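Local structure of FrpC operon protein (Neisseria meningitidis, 5EDF) at residues T4-P9 and K45-T50; Y32-R37 and I63-K68; S97-V102 and P195-K200. The protein binds the iron-regulated RTX protein FrpC and is itself iron-regulated, with a putative part in adhesion that remains to be defined. One frame throughout, in Å; residues are numbered along the deposited sequence. Where two conformers were deposited one is given.

Contact 1. Residues T4-P9 and K45-T50; sequences TSFNNP and KWLSDT
A classic beta bulge joins the N-terminal segment 4-9 to 45-50: two residues, Asn-7 and Asn-8, stand opposite the single Trp-46 at one antiparallel, hydrogen-bonded bridge. The bridge closes through Asn-8 N to Trp-46 O at 3.1 Å and Trp-46 N to Asn-8 O at 3.0 Å. At the extra residue, Asn-7 N turns from Trp-46 O to Ser-48 OG at 2.8 Å, nearly straight at 161°. Ser-48 OG reaches it from between its own backbone N and carbonyl carbon (chi1 52°). Ser-48 N returns a bond to Ser-5 O, approaching 41° above the carbonyl plane, while Leu-47 CD1 packs against the same oxygen. Leu-47 CD1 also meets Phe-6 CE1 at 3.9 Å and Thr-4 CG2 at 3.8 Å, the Thr-4 and Leu-47 side chains crossing at about a right angle. Tyr-56 accompanies this end of the contact, its hydroxyl bonding to Ser-5 N and Ser-48 O. Strand 45-46 itself pairs with strand 39-40, so the N-terminal segment is held to a small hairpin. The buried Asn-8 amide has two acceptors: ND2 gives one bond to Leu-47 O at 3.0 Å and another to a water that also accepts from Asp-49 N.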
loop_
_atom_site.group_PDB
_atom_site.type_symbol
_atom_site.label_atom_id
_atom_site.label_comp_id
_atom_site.label_asym_id
_atom_site.label_seq_id
_atom_site.Cartn_x
_atom_site.Cartn_y
_atom_site.Cartn_z
ATOM N N THR A 4 20.822 4.521 15.215
ATOM C CA THR A 4 19.364 4.457 15.353
ATOM C C THR A 4 18.987 4.835 16.763
ATOM O O THR A 4 19.741 4.567 17.711
ATOM C CB THR A 4 18.816 3.045 15.018
ATOM O OG1 THR A 4 19.245 2.666 13.704
ATOM C CG2 THR A 4 17.300 3.010 15.054
ATOM N N SER A 5 17.849 5.502 16.893
ATOM C CA SER A 5 17.297 5.944 18.160
ATOM C C SER A 5 15.801 5.659 18.168
ATOM O O SER A 5 15.135 5.825 17.138
ATOM C CB SER A 5 17.515 7.454 18.356
ATOM O OG SER A 5 18.874 7.817 18.171
ATOM N N PHE A 6 15.279 5.292 19.334
ATOM C CA PHE A 6 13.858 5.057 19.512
ATOM C C PHE A 6 13.356 5.890 20.707
ATOM O O PHE A 6 12.772 5.374 21.663
ATOM C CB PHE A 6 13.587 3.575 19.724
ATOM C CG PHE A 6 14.009 2.704 18.585
ATOM C CD1 PHE A 6 13.125 2.367 17.575
ATOM C CD2 PHE A 6 15.302 2.218 18.530
ATOM C CE1 PHE A 6 13.530 1.563 16.522
ATOM C CE2 PHE A 6 15.718 1.420 17.475
ATOM C CZ PHE A 6 14.824 1.083 16.479
ATOM N N ASN A 7 13.604 7.189 20.633
ATOM C CA ASN A 7 13.379 8.097 21.758
ATOM C C ASN A 7 11.983 8.710 21.814
ATOM O O ASN A 7 11.701 9.501 22.715
ATOM C CB ASN A 7 14.366 9.297 21.715
ATOM C CG ASN A 7 15.837 8.894 21.737
ATOM O OD1 ASN A 7 16.204 7.906 22.360
ATOM N ND2 ASN A 7 16.692 9.697 21.065
ATOM N N ASN A 8 11.112 8.395 20.858
ATOM C CA ASN A 8 9.768 8.988 20.822
ATOM C C ASN A 8 8.774 8.136 21.614
ATOM O O ASN A 8 8.900 6.921 21.635
ATOM C CB ASN A 8 9.264 9.194 19.385
ATOM C CG ASN A 8 9.876 10.408 18.701
ATOM O OD1 ASN A 8 10.145 11.431 19.324
ATOM N ND2 ASN A 8 10.084 10.292 17.379
ATOM N N PRO A 9 7.783 8.804 22.220
ATOM C CA PRO A 9 6.744 8.123 22.994
ATOM C C PRO A 9 5.739 7.432 22.087
ATOM O O PRO A 9 5.613 7.740 20.917
ATOM C CB PRO A 9 6.088 9.283 23.743
ATOM C CG PRO A 9 6.191 10.446 22.793
ATOM C CD PRO A 9 7.574 10.267 22.209
ATOM N N LYS A 45 8.378 2.314 22.476
ATOM C CA LYS A 45 9.504 3.157 22.076
ATOM C C LYS A 45 9.474 3.249 20.559
ATOM O O LYS A 45 9.486 2.231 19.865
ATOM C CB LYS A 45 10.829 2.585 22.541
ATOM C CG LYS A 45 10.976 2.558 24.065
ATOM C CD LYS A 45 12.278 1.894 24.473
ATOM C CE LYS A 45 12.451 1.868 25.998
ATOM N NZ LYS A 45 11.370 1.129 26.753
ATOM N N TRP A 46 9.413 4.468 20.039
ATOM C CA TRP A 46 9.198 4.697 18.624
ATOM C C TRP A 46 10.397 5.391 18.025
ATOM O O TRP A 46 11.011 6.255 18.663
ATOM C CB TRP A 46 7.920 5.523 18.398
ATOM C CG TRP A 46 6.669 4.715 18.592
ATOM C CD1 TRP A 46 6.241 4.160 19.734
ATOM C CD2 TRP A 46 5.711 4.351 17.573
ATOM N NE1 TRP A 46 5.060 3.450 19.530
ATOM C CE2 TRP A 46 4.733 3.557 18.202
ATOM C CE3 TRP A 46 5.606 4.592 16.199
ATOM C CZ2 TRP A 46 3.665 3.004 17.494
ATOM C CZ3 TRP A 46 4.506 4.046 15.514
ATOM C CH2 TRP A 46 3.588 3.288 16.162
ATOM N N LEU A 47 10.695 5.027 16.799
ATOM C CA LEU A 47 11.798 5.591 16.024
ATOM C C LEU A 47 11.784 7.099 16.151
ATOM O O LEU A 47 10.732 7.743 16.039
ATOM C CB LEU A 47 11.682 5.246 14.529
ATOM C CG LEU A 47 12.911 5.527 13.667
ATOM C CD1 LEU A 47 14.038 4.593 14.048
ATOM C CD2 LEU A 47 12.558 5.356 12.204
ATOM N N SER A 48 12.975 7.671 16.338
ATOM C CA SER A 48 13.137 9.107 16.410
ATOM C C SER A 48 14.304 9.571 15.564
ATOM O O SER A 48 15.253 8.822 15.360
ATOM C CB SER A 48 13.405 9.516 17.859
ATOM O OG SER A 48 14.468 8.784 18.470
ATOM N N ASP A 49 14.268 10.817 15.105
ATOM C CA ASP A 49 15.473 11.460 14.553
ATOM C C ASP A 49 16.598 11.329 15.613
ATOM O O ASP A 49 16.384 11.504 16.814
ATOM C CB ASP A 49 15.182 12.928 14.270
ATOM C CG ASP A 49 14.176 13.142 13.163
ATOM O OD1 ASP A 49 14.154 12.355 12.198
ATOM O OD2 ASP A 49 13.458 14.150 13.220
ATOM N N THR A 50 17.802 11.019 15.152
ATOM C CA THR A 50 18.938 10.831 16.039
ATOM C C THR A 50 19.801 12.100 16.069
ATOM O O THR A 50 20.198 12.586 15.016
ATOM C CB THR A 50 19.807 9.687 15.568
ATOM O OG1 THR A 50 19.022 8.467 15.593
ATOM C CG2 THR A 50 21.039 9.521 16.459
HETATM O O HOH W 1 11.711 12.149 15.654
#

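Contact 2. Residues Y32-R37 and I63-K68; sequences YGYLAR and ISVYYK
Tyr-34 lays the edge of its ring against Val-65, with CD1 3.8 Å and CE1 4.0 Å from Val-65 CG1, which lies near the ring plane. The two side chains are inclined to each other, not parallel. Beside this pair Leu-35 CD2 meets Ile-63 CG2 at 4.1 Å. Ile-63 CG2 stands anti to its carbonyl carbon, and CB and CG2 of Ile-63 both lie against Tyr-34 O. Helix 205-224 covers the group, Leu-218 touching both Tyr-34 and Ile-63 and Tyr-211 touching Val-65. The backbone elements are a 3-10 turn, closed by Leu-35 N to Tyr-32 O, and strand 61-70 of the large antiparallel sheet. One direct hydrogen bond ties them: Ser-64 N to Tyr-34 O at 3.0 Å, with 161° at the hydrogen and the donor tilted 31° from the carbonyl plane. Ile-63 CA adds a CA-H...O contact to Tyr-34 O at 3.2 Å. Farther out, a water accepts from Arg-37 N and donates to Ser-64 OG at 2.8 Å. The Arg-37 chain runs extended from CG to NE, passing Ser-64 OG with CG 3.8 Å away. Asp-100 OD1 accepts a hydrogen bond from Ser-64 OG and forms a salt bridge with Arg-37 NE.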
loop_
_atom_site.group_PDB
_atom_site.type_symbol
_atom_site.label_atom_id
_atom_site.label_comp_id
_atom_site.label_asym_id
_atom_site.label_seq_id
_atom_site.Cartn_x
_atom_site.Cartn_y
_atom_site.Cartn_z
ATOM N N TYR A 32 5.399 9.940 12.527
ATOM C CA TYR A 32 5.974 8.728 13.056
ATOM C C TYR A 32 4.983 7.623 13.296
ATOM O O TYR A 32 5.377 6.444 13.359
ATOM C CB TYR A 32 6.836 9.023 14.292
ATOM C CG TYR A 32 6.143 9.172 15.613
ATOM C CD1 TYR A 32 5.026 9.981 15.804
ATOM C CD2 TYR A 32 6.667 8.549 16.737
ATOM C CE1 TYR A 32 4.441 10.128 17.058
ATOM C CE2 TYR A 32 6.107 8.707 17.958
ATOM C CZ TYR A 32 4.999 9.498 18.145
ATOM O OH TYR A 32 4.443 9.686 19.391
ATOM N N GLY A 33 3.695 7.936 13.400
ATOM C CA GLY A 33 2.680 6.926 13.527
ATOM C C GLY A 33 2.501 6.004 12.345
ATOM O O GLY A 33 1.863 4.971 12.471
ATOM N N TYR A 34 3.108 6.344 11.203
ATOM C CA TYR A 34 3.122 5.453 10.039
ATOM C C TYR A 34 4.269 4.457 10.072
ATOM O O TYR A 34 4.434 3.706 9.134
ATOM C CB TYR A 34 3.231 6.302 8.762
ATOM C CG TYR A 34 1.986 7.109 8.479
ATOM C CD1 TYR A 34 0.797 6.503 8.064
ATOM C CD2 TYR A 34 1.976 8.480 8.659
ATOM C CE1 TYR A 34 -0.347 7.261 7.822
ATOM C CE2 TYR A 34 0.849 9.215 8.394
ATOM C CZ TYR A 34 -0.309 8.609 7.977
ATOM O OH TYR A 34 -1.459 9.355 7.742
ATOM N N LEU A 35 5.043 4.453 11.155
ATOM C CA LEU A 35 6.273 3.652 11.273
ATOM C C LEU A 35 6.208 2.578 12.348
ATOM O O LEU A 35 7.202 2.324 13.045
ATOM C CB LEU A 35 7.484 4.569 11.484
ATOM C CG LEU A 35 7.690 5.654 10.406
ATOM C CD1 LEU A 35 8.715 6.680 10.899
ATOM C CD2 LEU A 35 8.060 5.060 9.061
ATOM N N ALA A 36 5.074 1.903 12.455
ATOM C CA ALA A 36 4.868 0.931 13.516
ATOM C C ALA A 36 5.894 -0.202 13.542
ATOM O O ALA A 36 6.167 -0.784 14.617
ATOM C CB ALA A 36 3.434 0.360 13.485
ATOM N N ARG A 37 6.465 -0.565 12.394
ATOM C CA ARG A 37 7.504 -1.614 12.421
ATOM C C ARG A 37 8.840 -1.154 13.036
ATOM O O ARG A 37 9.683 -1.986 13.417
ATOM C CB ARG A 37 7.782 -2.182 11.039
ATOM C CG ARG A 37 6.655 -2.982 10.486
ATOM C CD ARG A 37 6.931 -3.479 9.085
ATOM N NE ARG A 37 5.950 -4.422 8.591
ATOM C CZ ARG A 37 5.977 -5.736 8.770
ATOM N NH1 ARG A 37 6.965 -6.305 9.469
ATOM N NH2 ARG A 37 5.047 -6.484 8.235
ATOM N N ILE A 63 6.214 1.725 5.446
ATOM C CA ILE A 63 5.192 2.279 6.333
ATOM C C ILE A 63 4.082 1.267 6.543
ATOM O O ILE A 63 3.934 0.329 5.738
ATOM C CB ILE A 63 4.631 3.625 5.816
ATOM C CG1 ILE A 63 3.841 3.481 4.516
ATOM C CG2 ILE A 63 5.751 4.664 5.698
ATOM C CD1 ILE A 63 2.979 4.736 4.183
ATOM N N SER A 64 3.305 1.445 7.597
ATOM C CA SER A 64 2.201 0.553 7.901
ATOM C C SER A 64 0.985 1.410 8.177
ATOM O O SER A 64 1.044 2.370 8.925
ATOM C CB SER A 64 2.561 -0.376 9.081
ATOM O OG SER A 64 3.734 -1.141 8.863
ATOM N N VAL A 65 -0.125 1.067 7.533
ATOM C CA VAL A 65 -1.385 1.782 7.702
ATOM C C VAL A 65 -2.520 0.866 8.121
ATOM O O VAL A 65 -2.673 -0.251 7.607
ATOM C CB VAL A 65 -1.795 2.536 6.440
ATOM C CG1 VAL A 65 -0.802 3.669 6.085
ATOM C CG2 VAL A 65 -1.918 1.582 5.231
ATOM N N TYR A 66 -3.305 1.336 9.071
ATOM C CA TYR A 66 -4.547 0.686 9.421
ATOM C C TYR A 66 -5.613 1.144 8.440
ATOM O O TYR A 66 -5.747 2.349 8.173
ATOM C CB TYR A 66 -4.955 1.053 10.857
ATOM C CG TYR A 66 -6.327 0.594 11.305
ATOM C CD1 TYR A 66 -6.629 -0.746 11.433
ATOM C CD2 TYR A 66 -7.304 1.502 11.601
ATOM C CE1 TYR A 66 -7.867 -1.168 11.851
ATOM C CE2 TYR A 66 -8.534 1.080 12.050
ATOM C CZ TYR A 66 -8.812 -0.249 12.147
ATOM O OH TYR A 66 -10.072 -0.681 12.591
ATOM N N TYR A 67 -6.361 0.196 7.889
ATOM C CA TYR A 67 -7.452 0.555 6.972
ATOM C C TYR A 67 -8.763 0.263 7.649
ATOM O O TYR A 67 -8.921 -0.737 8.343
ATOM C CB TYR A 67 -7.315 -0.122 5.606
ATOM C CG TYR A 67 -7.551 -1.634 5.580
ATOM C CD1 TYR A 67 -8.814 -2.156 5.441
ATOM C CD2 TYR A 67 -6.494 -2.520 5.733
ATOM C CE1 TYR A 67 -9.022 -3.524 5.431
ATOM C CE2 TYR A 67 -6.679 -3.871 5.702
ATOM C CZ TYR A 67 -7.943 -4.386 5.546
ATOM O OH TYR A 67 -8.102 -5.761 5.526
ATOM N N LYS A 68 -9.690 1.209 7.474
ATOM C CA LYS A 68 -10.948 1.212 8.208
ATOM C C LYS A 68 -12.132 1.601 7.336
ATOM O O LYS A 68 -12.061 2.556 6.565
ATOM C CB LYS A 68 -10.805 2.220 9.358
ATOM C CG LYS A 68 -11.951 2.314 10.294
ATOM C CD LYS A 68 -11.682 3.310 11.398
ATOM C CE LYS A 68 -11.814 4.765 10.979
ATOM N NZ LYS A 68 -11.738 5.694 12.156
HETATM O O HOH W 2 6.024 0.358 9.613
#

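Contact 3. Residues S97-V102 and P195-K200; sequences SVDDIV and PFIREK
A strand aspartate grips the start of a type I beta turn here: Asp-99, on strand 98-105 of the large antiparallel sheet, receives two successive N-H groups from the loop between strand 189-193 and helix 205-224. Asp-99 OD2 takes Phe-196 N at 2.8 Å, and Asp-99 OD1 takes Ile-197 N at 3.1 Å. Both donors arrive on the syn sides of the carboxylate, Ile-197 N only 17° from its plane and Phe-196 N 34°. With CG anti to its carbonyl carbon (chi1 -64°), Asp-99 directs the carboxylate into the turn. Tyr-211 OH of helix 205-224 supplies a further bond to OD2, consistent with a buried charge stabilised by three donors. Pro-195 CA also approaches Asp-99 OD2, at 3.4 Å. In the conformer given for Ile-197, its side chain runs antiparallel to that of Asp-99, with Ile-197 CG1 beside Asp-99 OD1. Arg-198 CG lies 3.7 Å from Ser-97 N. Within the loop, Glu-199 N bonds to Phe-196 O at 3.0 Å. That bond closes the type I turn from Phe-196 to Glu-199, whose first two N-H groups are bound by a side-chain carboxylate of the adjacent sheet strand.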
loop_
_atom_site.group_PDB
_atom_site.type_symbol
_atom_site.label_atom_id
_atom_site.label_comp_id
_atom_site.label_asym_id
_atom_site.label_seq_id
_atom_site.Cartn_x
_atom_site.Cartn_y
_atom_site.Cartn_z
ATOM N N SER A 97 -5.900 -5.795 10.214
ATOM C CA SER A 97 -6.180 -4.954 9.044
ATOM C C SER A 97 -5.191 -3.816 8.957
ATOM O O SER A 97 -5.550 -2.645 9.026
ATOM C CB SER A 97 -7.610 -4.418 9.083
ATOM O OG SER A 97 -7.824 -3.638 10.234
ATOM N N VAL A 98 -3.921 -4.189 8.838
ATOM C CA VAL A 98 -2.826 -3.255 8.722
ATOM C C VAL A 98 -2.016 -3.675 7.501
ATOM O O VAL A 98 -1.492 -4.801 7.440
ATOM C CB VAL A 98 -1.962 -3.228 9.994
ATOM C CG1 VAL A 98 -0.734 -2.352 9.773
ATOM C CG2 VAL A 98 -2.786 -2.758 11.234
ATOM N N ASP A 99 -1.900 -2.742 6.555
ATOM C CA ASP A 99 -1.188 -2.978 5.304
ATOM C C ASP A 99 0.199 -2.337 5.346
ATOM O O ASP A 99 0.387 -1.278 5.956
ATOM C CB ASP A 99 -1.981 -2.385 4.133
ATOM C CG ASP A 99 -3.314 -3.028 3.918
ATOM O OD1 ASP A 99 -3.483 -4.224 4.203
ATOM O OD2 ASP A 99 -4.232 -2.318 3.407
ATOM N N ASP A 100 1.159 -2.962 4.675
ATOM C CA ASP A 100 2.509 -2.436 4.526
ATOM C C ASP A 100 2.689 -1.829 3.165
ATOM O O ASP A 100 2.264 -2.417 2.157
ATOM C CB ASP A 100 3.523 -3.545 4.727
ATOM C CG ASP A 100 3.544 -4.032 6.152
ATOM O OD1 ASP A 100 3.870 -3.237 7.034
ATOM O OD2 ASP A 100 3.250 -5.228 6.343
ATOM N N ILE A 101 3.311 -0.672 3.097
ATOM C CA ILE A 101 3.552 0.018 1.838
ATOM C C ILE A 101 5.039 0.279 1.717
ATOM O O ILE A 101 5.629 0.917 2.596
ATOM C CB ILE A 101 2.723 1.332 1.739
ATOM C CG1 ILE A 101 1.217 1.027 1.846
ATOM C CG2 ILE A 101 3.104 2.063 0.442
ATOM C CD1 ILE A 101 0.361 2.238 2.092
ATOM N N VAL A 102 5.663 -0.266 0.674
ATOM C CA VAL A 102 7.111 -0.199 0.509
ATOM C C VAL A 102 7.445 0.901 -0.483
ATOM O O VAL A 102 7.013 0.872 -1.637
ATOM C CB VAL A 102 7.693 -1.547 0.118
ATOM C CG1 VAL A 102 9.212 -1.435 -0.117
ATOM C CG2 VAL A 102 7.406 -2.597 1.173
ATOM N N PRO A 195 -2.729 -4.183 -0.531
ATOM C CA PRO A 195 -3.715 -3.571 0.337
ATOM C C PRO A 195 -4.843 -4.505 0.752
ATOM O O PRO A 195 -5.034 -5.576 0.164
ATOM C CB PRO A 195 -4.298 -2.467 -0.536
ATOM C CG PRO A 195 -4.269 -3.089 -1.895
ATOM C CD PRO A 195 -2.997 -3.891 -1.948
ATOM N N PHE A 196 -5.640 -4.057 1.716
ATOM C CA PHE A 196 -6.821 -4.804 2.120
ATOM C C PHE A 196 -6.484 -6.252 2.501
ATOM O O PHE A 196 -7.206 -7.190 2.139
ATOM C CB PHE A 196 -7.869 -4.784 0.995
ATOM C CG PHE A 196 -8.446 -3.443 0.663
ATOM C CD1 PHE A 196 -9.310 -2.834 1.538
ATOM C CD2 PHE A 196 -8.217 -2.838 -0.590
ATOM C CE1 PHE A 196 -9.945 -1.650 1.206
ATOM C CE2 PHE A 196 -8.845 -1.647 -0.913
ATOM C CZ PHE A 196 -9.695 -1.068 -0.032
ATOM N N ILE A 197 -5.385 -6.451 3.233
ATOM C CA ILE A 197 -4.842 -7.816 3.394
ATOM C C ILE A 197 -5.777 -8.790 4.102
ATOM O O ILE A 197 -5.674 -10.001 3.882
ATOM C CB ILE A 197 -3.478 -7.864 4.127
ATOM C CG1 ILE A 197 -3.531 -7.171 5.492
ATOM C CG2 ILE A 197 -2.411 -7.257 3.279
ATOM C CD1 ILE A 197 -2.430 -7.623 6.431
ATOM N N ARG A 198 -6.673 -8.291 4.949
ATOM C CA ARG A 198 -7.618 -9.187 5.629
ATOM C C ARG A 198 -8.958 -9.355 4.907
ATOM O O ARG A 198 -9.820 -10.127 5.358
ATOM C CB ARG A 198 -7.907 -8.718 7.053
ATOM C CG ARG A 198 -6.647 -8.615 7.936
ATOM C CD ARG A 198 -6.196 -9.945 8.505
ATOM N NE ARG A 198 -5.516 -10.793 7.533
ATOM C CZ ARG A 198 -4.196 -10.847 7.338
ATOM N NH1 ARG A 198 -3.370 -10.078 8.042
ATOM N NH2 ARG A 198 -3.695 -11.670 6.415
ATOM N N GLU A 199 -9.171 -8.656 3.813
ATOM C CA GLU A 199 -10.435 -8.784 3.106
ATOM C C GLU A 199 -10.422 -9.956 2.118
ATOM O O GLU A 199 -9.545 -10.048 1.252
ATOM C CB GLU A 199 -10.738 -7.490 2.336
ATOM C CG GLU A 199 -10.637 -6.202 3.154
ATOM C CD GLU A 199 -11.381 -6.288 4.470
ATOM O OE1 GLU A 199 -12.646 -6.382 4.431
ATOM O OE2 GLU A 199 -10.740 -6.351 5.553
ATOM N N LYS A 200 -11.401 -10.839 2.225
ATOM C CA LYS A 200 -11.527 -11.969 1.298
ATOM C C LYS A 200 -12.569 -11.681 0.208
ATOM O O LYS A 200 -12.555 -12.294 -0.873
ATOM C CB LYS A 200 -11.905 -13.249 2.075
ATOM C CG LYS A 200 -10.920 -13.683 3.169
ATOM C CD LYS A 200 -11.431 -14.916 3.940
ATOM C CE LYS A 200 -12.587 -14.560 4.873
ATOM N NZ LYS A 200 -12.218 -13.536 5.908
#

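How the contacts relate
The centre of contact 1 lies about 24 Å from the chain centre, those of contacts 2 and 3 about 10 and 7 Å. Contact 1 is partly buried, with as many touching residues exposed as buried; contact 2 is buried; contact 3 is partly buried, with none exposed. Contact 1 relies chiefly on backbone bonds and small polar side chains; contact 2 combines a buried apolar group with one direct bond; contact 3 depends on a carboxylate. The last two share the large sheet through neighbouring strands 61-70 and 98-105 and touch directly, as where Tyr-67 OH meets Glu-199 OE2 at 2.7 Å. Contacts 1 and 2 interleave along the chain and meet through Pro-9 O and Tyr-32 OH.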